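Local coordinates for DUF2790 domain-containing protein (Pseudomonas aeruginosa, PDB 4F98), which is of unknown function, a DUF2790 family protein probably made with a signal peptide and so probably exported from the cytoplasm, at residues 23-32 with 43-54. Numbering follows the deposited sequence.
Sequences LDVKNVLHRT and VTVVYEDHSGEL
V25 CG2 sits over one face of the Y47 ring, a CH-pi contact 4.2 Å from the ring centroid and offset toward the rim. D24 O lies at the edge of the same ring. The H50 ring has K26 CB over the centre of one face, with D24 at its edge. Strands 27-31 and 40-48 form an antiparallel beta hairpin, the first two strands of a three-stranded sheet. Two classic beta bulges interrupt their pairing. K26 N and N27 N both donate to E48 O, and L29 N and H30 N both donate to V46 O.

Just before strand 27-31, D24 grips H50 of the type I turn D49 to G52 with both carboxylate oxygens. Its CG is anti to the backbone N (chi1 179°), which carries the carboxylate to H50. H50 ND1 donates to the syn side of D24 OD1 at 2.5 Å, in the plane of the imidazole. H50 N reaches D24 OD2 at 2.9 Å from above the carboxylate plane. N27 and E48 lie side by side, and N27 ND2 donates to E48 OE1 at 2.9 Å. Y47 also stacks with H55 of strand 54-62, while W62 of the second subunit packs on V25. R31 NH2 forms a salt bridge with E61. At the other end of the pairing, T44 N donates to T32 OG1 at 2.9 Å, with a nearly straight N-H...O angle of 173°.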
loop_
_atom_site.group_PDB
_atom_site.type_symbol
_atom_site.label_atom_id
_atom_site.label_comp_id
_atom_site.label_asym_id
_atom_site.label_seq_id
_atom_site.Cartn_x
_atom_site.Cartn_y
_atom_site.Cartn_z
ATOM N N LEU A 23 9.219 -10.783 -4.492
ATOM C CA LEU A 23 10.001 -10.140 -5.560
ATOM C C LEU A 23 11.441 -10.003 -5.100
ATOM O O LEU A 23 11.734 -10.056 -3.898
ATOM C CB LEU A 23 9.428 -8.760 -5.918
ATOM C CG LEU A 23 8.012 -8.712 -6.491
ATOM C CD1 LEU A 23 7.597 -7.265 -6.754
ATOM C CD2 LEU A 23 7.892 -9.516 -7.757
ATOM N N ASP A 24 12.330 -9.781 -6.064
ATOM C CA ASP A 24 13.718 -9.524 -5.773
ATOM C C ASP A 24 13.909 -8.007 -5.842
ATOM O O ASP A 24 14.169 -7.460 -6.915
ATOM C CB ASP A 24 14.633 -10.235 -6.764
ATOM C CG ASP A 24 16.113 -9.944 -6.484
ATOM O OD1 ASP A 24 16.489 -9.797 -5.296
ATOM O OD2 ASP A 24 16.880 -9.839 -7.441
ATOM N N VAL A 25 13.724 -7.339 -4.706
ATOM C CA VAL A 25 13.804 -5.882 -4.612
ATOM C C VAL A 25 15.106 -5.473 -3.943
ATOM O O VAL A 25 15.287 -5.672 -2.744
ATOM C CB VAL A 25 12.600 -5.294 -3.826
ATOM C CG1 VAL A 25 12.710 -3.762 -3.750
ATOM C CG2 VAL A 25 11.261 -5.731 -4.460
ATOM N N LYS A 26 16.011 -4.886 -4.724
ATOM C CA LYS A 26 17.219 -4.289 -4.165
ATOM C C LYS A 26 16.946 -2.841 -3.769
ATOM O O LYS A 26 17.237 -2.435 -2.654
ATOM C CB LYS A 26 18.361 -4.331 -5.159
ATOM C CG LYS A 26 19.689 -3.864 -4.582
ATOM C CD LYS A 26 20.782 -3.967 -5.613
ATOM C CE LYS A 26 22.116 -3.484 -5.065
ATOM N NZ LYS A 26 23.197 -3.577 -6.085
ATOM N N ASN A 27 16.426 -2.059 -4.715
ATOM C CA ASN A 27 16.119 -0.654 -4.501
ATOM C C ASN A 27 14.775 -0.289 -5.113
ATOM O O ASN A 27 14.431 -0.764 -6.166
ATOM C CB ASN A 27 17.201 0.246 -5.120
ATOM C CG ASN A 27 18.513 0.194 -4.361
ATOM O OD1 ASN A 27 18.554 0.450 -3.157
ATOM N ND2 ASN A 27 19.590 -0.123 -5.063
ATOM N N VAL A 28 14.056 0.586 -4.441
ATOM C CA VAL A 28 12.831 1.187 -4.954
ATOM C C VAL A 28 13.242 2.547 -5.518
ATOM O O VAL A 28 13.720 3.424 -4.793
ATOM C CB VAL A 28 11.754 1.323 -3.849
ATOM C CG1 VAL A 28 10.500 2.018 -4.397
ATOM C CG2 VAL A 28 11.415 -0.048 -3.245
ATOM N N LEU A 29 13.072 2.715 -6.825
ATOM C CA LEU A 29 13.483 3.961 -7.492
ATOM C C LEU A 29 12.379 4.984 -7.641
ATOM O O LEU A 29 12.653 6.180 -7.694
ATOM C CB LEU A 29 14.080 3.645 -8.859
ATOM C CG LEU A 29 15.290 2.681 -8.896
ATOM C CD1 LEU A 29 15.874 2.690 -10.289
ATOM C CD2 LEU A 29 16.331 2.994 -7.849
ATOM N N HIS A 30 11.133 4.530 -7.717
ATOM C CA HIS A 30 9.988 5.414 -7.841
ATOM C C HIS A 30 8.800 4.771 -7.172
ATOM O O HIS A 30 8.593 3.568 -7.287
ATOM C CB HIS A 30 9.621 5.651 -9.319
ATOM C CG HIS A 30 8.330 6.388 -9.490
ATOM N ND1 HIS A 30 7.159 5.763 -9.838
ATOM C CD2 HIS A 30 8.011 7.683 -9.273
ATOM C CE1 HIS A 30 6.180 6.647 -9.848
ATOM N NE2 HIS A 30 6.670 7.825 -9.514
ATOM N N ARG A 31 8.012 5.580 -6.482
ATOM C CA ARG A 31 6.677 5.171 -6.057
ATOM C C ARG A 31 5.781 6.393 -6.039
ATOM O O ARG A 31 6.203 7.482 -5.657
ATOM C CB ARG A 31 6.734 4.439 -4.705
ATOM C CG ARG A 31 7.213 5.249 -3.493
ATOM C CD ARG A 31 6.073 5.701 -2.649
ATOM N NE ARG A 31 5.419 4.600 -1.930
ATOM C CZ ARG A 31 4.141 4.214 -2.020
ATOM N NH1 ARG A 31 3.257 4.849 -2.787
ATOM N NH2 ARG A 31 3.729 3.185 -1.288
ATOM N N THR A 32 4.537 6.233 -6.474
ATOM C CA THR A 32 3.546 7.311 -6.492
ATOM C C THR A 32 3.455 7.973 -5.119
ATOM O O THR A 32 3.437 7.290 -4.099
ATOM C CB THR A 32 2.160 6.759 -6.848
ATOM O OG1 THR A 32 2.291 5.990 -8.058
ATOM C CG2 THR A 32 1.139 7.901 -7.001
ATOM N N VAL A 43 -1.237 2.929 -7.457
ATOM C CA VAL A 43 0.174 3.170 -7.194
ATOM C C VAL A 43 1.007 2.490 -8.267
ATOM O O VAL A 43 0.713 1.365 -8.690
ATOM C CB VAL A 43 0.575 2.668 -5.770
ATOM C CG1 VAL A 43 0.159 1.226 -5.526
ATOM C CG2 VAL A 43 2.071 2.868 -5.511
ATOM N N THR A 44 2.034 3.210 -8.709
ATOM C CA THR A 44 3.041 2.686 -9.605
ATOM C C THR A 44 4.370 2.668 -8.881
ATOM O O THR A 44 4.733 3.652 -8.235
ATOM C CB THR A 44 3.141 3.534 -10.860
ATOM O OG1 THR A 44 1.851 3.557 -11.478
ATOM C CG2 THR A 44 4.179 2.971 -11.830
ATOM N N VAL A 45 5.075 1.558 -8.984
ATOM C CA VAL A 45 6.407 1.373 -8.442
ATOM C C VAL A 45 7.381 1.016 -9.561
ATOM O O VAL A 45 7.055 0.217 -10.430
ATOM C CB VAL A 45 6.431 0.288 -7.340
ATOM C CG1 VAL A 45 7.877 -0.091 -6.950
ATOM C CG2 VAL A 45 5.628 0.752 -6.124
ATOM N N VAL A 46 8.559 1.651 -9.560
ATOM C CA VAL A 46 9.702 1.168 -10.323
ATOM C C VAL A 46 10.749 0.717 -9.321
ATOM O O VAL A 46 11.144 1.487 -8.449
ATOM C CB VAL A 46 10.267 2.199 -11.294
ATOM C CG1 VAL A 46 11.503 1.634 -12.053
ATOM C CG2 VAL A 46 9.155 2.679 -12.238
ATOM N N TYR A 47 11.185 -0.528 -9.437
ATOM C CA TYR A 47 12.216 -1.083 -8.561
ATOM C C TYR A 47 13.336 -1.726 -9.382
ATOM O O TYR A 47 13.145 -2.116 -10.530
ATOM C CB TYR A 47 11.603 -2.045 -7.503
ATOM C CG TYR A 47 11.195 -3.392 -8.009
ATOM C CD1 TYR A 47 12.110 -4.444 -8.059
ATOM C CD2 TYR A 47 9.898 -3.617 -8.460
ATOM C CE1 TYR A 47 11.741 -5.685 -8.553
ATOM C CE2 TYR A 47 9.518 -4.880 -8.954
ATOM C CZ TYR A 47 10.445 -5.895 -9.012
ATOM O OH TYR A 47 10.102 -7.125 -9.503
ATOM N N GLU A 48 14.486 -1.854 -8.733
ATOM C CA GLU A 48 15.699 -2.469 -9.272
ATOM C C GLU A 48 15.895 -3.789 -8.557
ATOM O O GLU A 48 15.829 -3.825 -7.317
ATOM C CB GLU A 48 16.890 -1.549 -9.006
ATOM C CG GLU A 48 18.246 -2.086 -9.438
ATOM C CD GLU A 48 19.412 -1.339 -8.849
ATOM O OE1 GLU A 48 19.221 -0.476 -7.966
ATOM O OE2 GLU A 48 20.553 -1.630 -9.284
ATOM N N ASP A 49 16.158 -4.846 -9.317
ATOM C CA ASP A 49 16.457 -6.144 -8.731
ATOM C C ASP A 49 17.964 -6.318 -8.497
ATOM O O ASP A 49 18.754 -5.460 -8.866
ATOM C CB ASP A 49 15.820 -7.288 -9.537
ATOM C CG ASP A 49 16.414 -7.505 -10.908
ATOM O OD1 ASP A 49 17.603 -7.205 -11.147
ATOM O OD2 ASP A 49 15.668 -8.059 -11.752
ATOM N N HIS A 50 18.366 -7.427 -7.878
ATOM C CA HIS A 50 19.792 -7.626 -7.561
ATOM C C HIS A 50 20.666 -7.856 -8.797
ATOM O O HIS A 50 21.873 -7.609 -8.731
ATOM C CB HIS A 50 19.989 -8.677 -6.447
ATOM C CG HIS A 50 19.643 -8.156 -5.077
ATOM N ND1 HIS A 50 18.403 -8.327 -4.495
ATOM C CD2 HIS A 50 20.367 -7.418 -4.197
ATOM C CE1 HIS A 50 18.390 -7.747 -3.309
ATOM N NE2 HIS A 50 19.567 -7.186 -3.105
ATOM N N SER A 51 20.074 -8.290 -9.914
ATOM C CA SER A 51 20.799 -8.432 -11.175
ATOM C C SER A 51 21.055 -7.068 -11.839
ATOM O O SER A 51 21.926 -6.956 -12.699
ATOM C CB SER A 51 20.052 -9.367 -12.132
ATOM O OG SER A 51 19.855 -10.644 -11.546
ATOM N N GLY A 52 20.287 -6.041 -11.440
ATOM C CA GLY A 52 20.397 -4.681 -11.970
ATOM C C GLY A 52 19.305 -4.262 -12.944
ATOM O O GLY A 52 19.335 -3.148 -13.470
ATOM N N GLU A 53 18.345 -5.154 -13.182
ATOM C CA GLU A 53 17.224 -4.861 -14.057
ATOM C C GLU A 53 16.137 -4.056 -13.347
ATOM O O GLU A 53 15.904 -4.253 -12.154
ATOM C CB GLU A 53 16.646 -6.187 -14.585
ATOM C CG GLU A 53 17.654 -6.962 -15.487
ATOM C CD GLU A 53 17.921 -6.214 -16.756
ATOM O OE1 GLU A 53 16.981 -5.581 -17.255
ATOM O OE2 GLU A 53 19.053 -6.236 -17.266
ATOM N N LEU A 54 15.469 -3.182 -14.102
ATOM C CA LEU A 54 14.347 -2.381 -13.615
ATOM C C LEU A 54 13.021 -3.018 -13.973
ATOM O O LEU A 54 12.894 -3.697 -14.983
ATOM C CB LEU A 54 14.409 -0.965 -14.169
ATOM C CG LEU A 54 15.688 -0.183 -13.876
ATOM C CD1 LEU A 54 15.546 1.247 -14.372
ATOM C CD2 LEU A 54 16.082 -0.199 -12.405
HETATM O O HOH W 1 11.670 -9.368 -8.922
HETATM O O HOH W 2 17.554 -10.367 -9.920
HETATM O O HOH W 3 21.372 -4.184 -8.938
HETATM O O HOH W 4 23.233 -6.273 -6.486
HETATM O O HOH W 5 22.673 -1.319 -7.625
#